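Local coordinates for protein YrdA (Escherichia coli, PDB 3TIO), which binds zinc as a trimeric, left-handed beta-helical homologue of the gamma-class carbonic anhydrases, though any catalytic activity of its own remains uncertain, at residues W170-E173 and Y174-Q177. The protein carries 1 engineered substitution. Residues are numbered along the deposited sequence; the frame is centred on the assembly and turned at random.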
loop_
_atom_site.group_PDB
_atom_site.type_symbol
_atom_site.label_atom_id
_atom_site.label_comp_id
_atom_site.label_asym_id
_atom_site.label_seq_id
_atom_site.Cartn_x
_atom_site.Cartn_y
_atom_site.Cartn_z
ATOM N N TRP A 170 18.888 -0.617 14.168
ATOM C CA TRP A 170 17.694 0.191 14.385
ATOM C C TRP A 170 16.622 -0.615 15.112
ATOM O O TRP A 170 15.908 -0.091 15.968
ATOM C CB TRP A 170 17.172 0.739 13.050
ATOM C CG TRP A 170 18.095 1.763 12.444
ATOM C CD1 TRP A 170 18.865 2.672 13.118
ATOM C CD2 TRP A 170 18.323 2.007 11.048
ATOM N NE1 TRP A 170 19.554 3.463 12.232
ATOM C CE2 TRP A 170 19.242 3.077 10.954
ATOM C CE3 TRP A 170 17.839 1.426 9.867
ATOM C CZ2 TRP A 170 19.687 3.580 9.725
ATOM C CZ3 TRP A 170 18.283 1.926 8.644
ATOM C CH2 TRP A 170 19.198 2.993 8.585
ATOM N N LYS A 171 16.523 -1.897 14.773
ATOM C CA LYS A 171 15.576 -2.803 15.414
ATOM C C LYS A 171 15.840 -2.842 16.921
ATOM O O LYS A 171 14.921 -2.719 17.736
ATOM C CB LYS A 171 15.742 -4.218 14.842
ATOM C CG LYS A 171 15.240 -5.335 15.757
ATOM C CD LYS A 171 15.662 -6.706 15.249
ATOM C CE LYS A 171 17.163 -6.937 15.401
ATOM N NZ LYS A 171 17.563 -7.305 16.791
ATOM N N ASP A 172 17.105 -3.021 17.283
ATOM C CA ASP A 172 17.489 -3.096 18.686
ATOM C C ASP A 172 17.231 -1.811 19.459
ATOM O O ASP A 172 16.909 -1.856 20.646
ATOM C CB ASP A 172 18.962 -3.491 18.817
ATOM C CG ASP A 172 19.214 -4.929 18.411
ATOM O OD1 ASP A 172 18.383 -5.791 18.762
ATOM O OD2 ASP A 172 20.241 -5.199 17.754
ATOM N N GLU A 173 17.369 -0.668 18.797
ATOM C CA GLU A 173 17.128 0.605 19.466
ATOM C C GLU A 173 15.675 0.670 19.920
ATOM O O GLU A 173 15.379 1.144 21.016
ATOM C CB GLU A 173 17.445 1.773 18.529
ATOM C CG GLU A 173 18.893 1.807 18.074
ATOM C CD GLU A 173 19.240 3.070 17.310
ATOM O OE1 GLU A 173 18.571 3.358 16.294
ATOM O OE2 GLU A 173 20.186 3.771 17.725
ATOM N N TYR A 174 14.769 0.184 19.077
ATOM C CA TYR A 174 13.350 0.180 19.407
ATOM C C TYR A 174 13.042 -0.861 20.475
ATOM O O TYR A 174 12.166 -0.657 21.313
ATOM C CB TYR A 174 12.517 -0.092 18.153
ATOM C CG TYR A 174 12.285 1.139 17.310
ATOM C CD1 TYR A 174 11.297 2.062 17.654
ATOM C CD2 TYR A 174 13.073 1.404 16.193
ATOM C CE1 TYR A 174 11.100 3.219 16.904
ATOM C CE2 TYR A 174 12.887 2.560 15.438
ATOM C CZ TYR A 174 11.899 3.461 15.800
ATOM O OH TYR A 174 11.713 4.605 15.056
ATOM N N LEU A 175 13.765 -1.975 20.445
ATOM C CA LEU A 175 13.562 -3.038 21.422
ATOM C C LEU A 175 14.025 -2.622 22.813
ATOM O O LEU A 175 13.378 -2.937 23.811
ATOM C CB LEU A 175 14.314 -4.303 20.998
ATOM C CG LEU A 175 13.756 -5.092 19.813
ATOM C CD1 LEU A 175 14.688 -6.249 19.488
ATOM C CD2 LEU A 175 12.367 -5.605 20.152
ATOM N N ASP A 176 15.146 -1.914 22.876
ATOM C CA ASP A 176 15.693 -1.479 24.154
ATOM C C ASP A 176 14.894 -0.366 24.827
ATOM O O ASP A 176 15.090 -0.086 26.010
ATOM C CB ASP A 176 17.152 -1.054 23.982
ATOM C CG ASP A 176 18.048 -2.210 23.570
ATOM O OD1 ASP A 176 17.973 -3.277 24.216
ATOM O OD2 ASP A 176 18.827 -2.055 22.607
ATOM N N GLN A 177 13.993 0.267 24.081
ATOM C CA GLN A 177 13.170 1.332 24.644
ATOM C C GLN A 177 11.717 0.876 24.769
ATOM O O GLN A 177 10.824 1.572 24.240
ATOM C CB GLN A 177 13.245 2.595 23.778
ATOM C CG GLN A 177 12.824 2.400 22.330
ATOM C CD GLN A 177 12.498 3.711 21.637
ATOM O OE1 GLN A 177 13.314 4.634 21.606
ATOM N NE2 GLN A 177 11.299 3.797 21.075
#
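Lys171 leaves the helix with CG anti to its own backbone N (chi1 157°), then bends at chi3 and chi4, which curls NZ back to its neighbour Asp172. Leu175, one turn on, has CG beside its backbone N (chi1 -72°) and lays its CD1 methyl against this curl. Leu175 CD1 lies 3.9 Å from Lys171 CG and 3.8 Å from Asp172 OD1. The methyl thus packs against both the aliphatic stem of the lysine and the carboxylate it pairs with. Lys171 NZ meets Asp172 OD1 at 2.6 Å in a salt bridge, NZ coming from above the carboxylate plane. NZ also forms a salt bridge with Asp35 and a hydrogen bond to Arg17 O. With an alanine in place of Lys171, Asp172 and Asp35 would probably lose their shared cation, and Leu175 CD1 the stem it rests on.

On another side of the helix, the Tyr174 ring brings its CD2 edge to Trp170 O, 3.2 Å away and near the ring plane. Glu173 OE1 lies in plane at the edge of the Trp170 ring.

The backbone bonds are firm in the middle, with Leu175 N to Lys171 O at 3.0 Å and Asp176 N to Asp172 O at 2.8 Å. The last one, Gln177 N to Glu173 O, is weak at 3.5 Å.

This is the C-terminal part of helix 154-176, which packs alongside the left-handed beta-helix, as in gamma-class carbonic anhydrases. The chemistry implies a divided role. Lys171 ties the helix to its own chain through Asp35 and Arg17 O. The second subunit is reached by Glu173 (OE1 hydrogen-bonded to Tyr7 OH, OE2 in a salt bridge with Arg8), by Tyr174 OH (to Asp47) and by Gln177 (OE1 to Arg8 N, NE2 to Pro6 O).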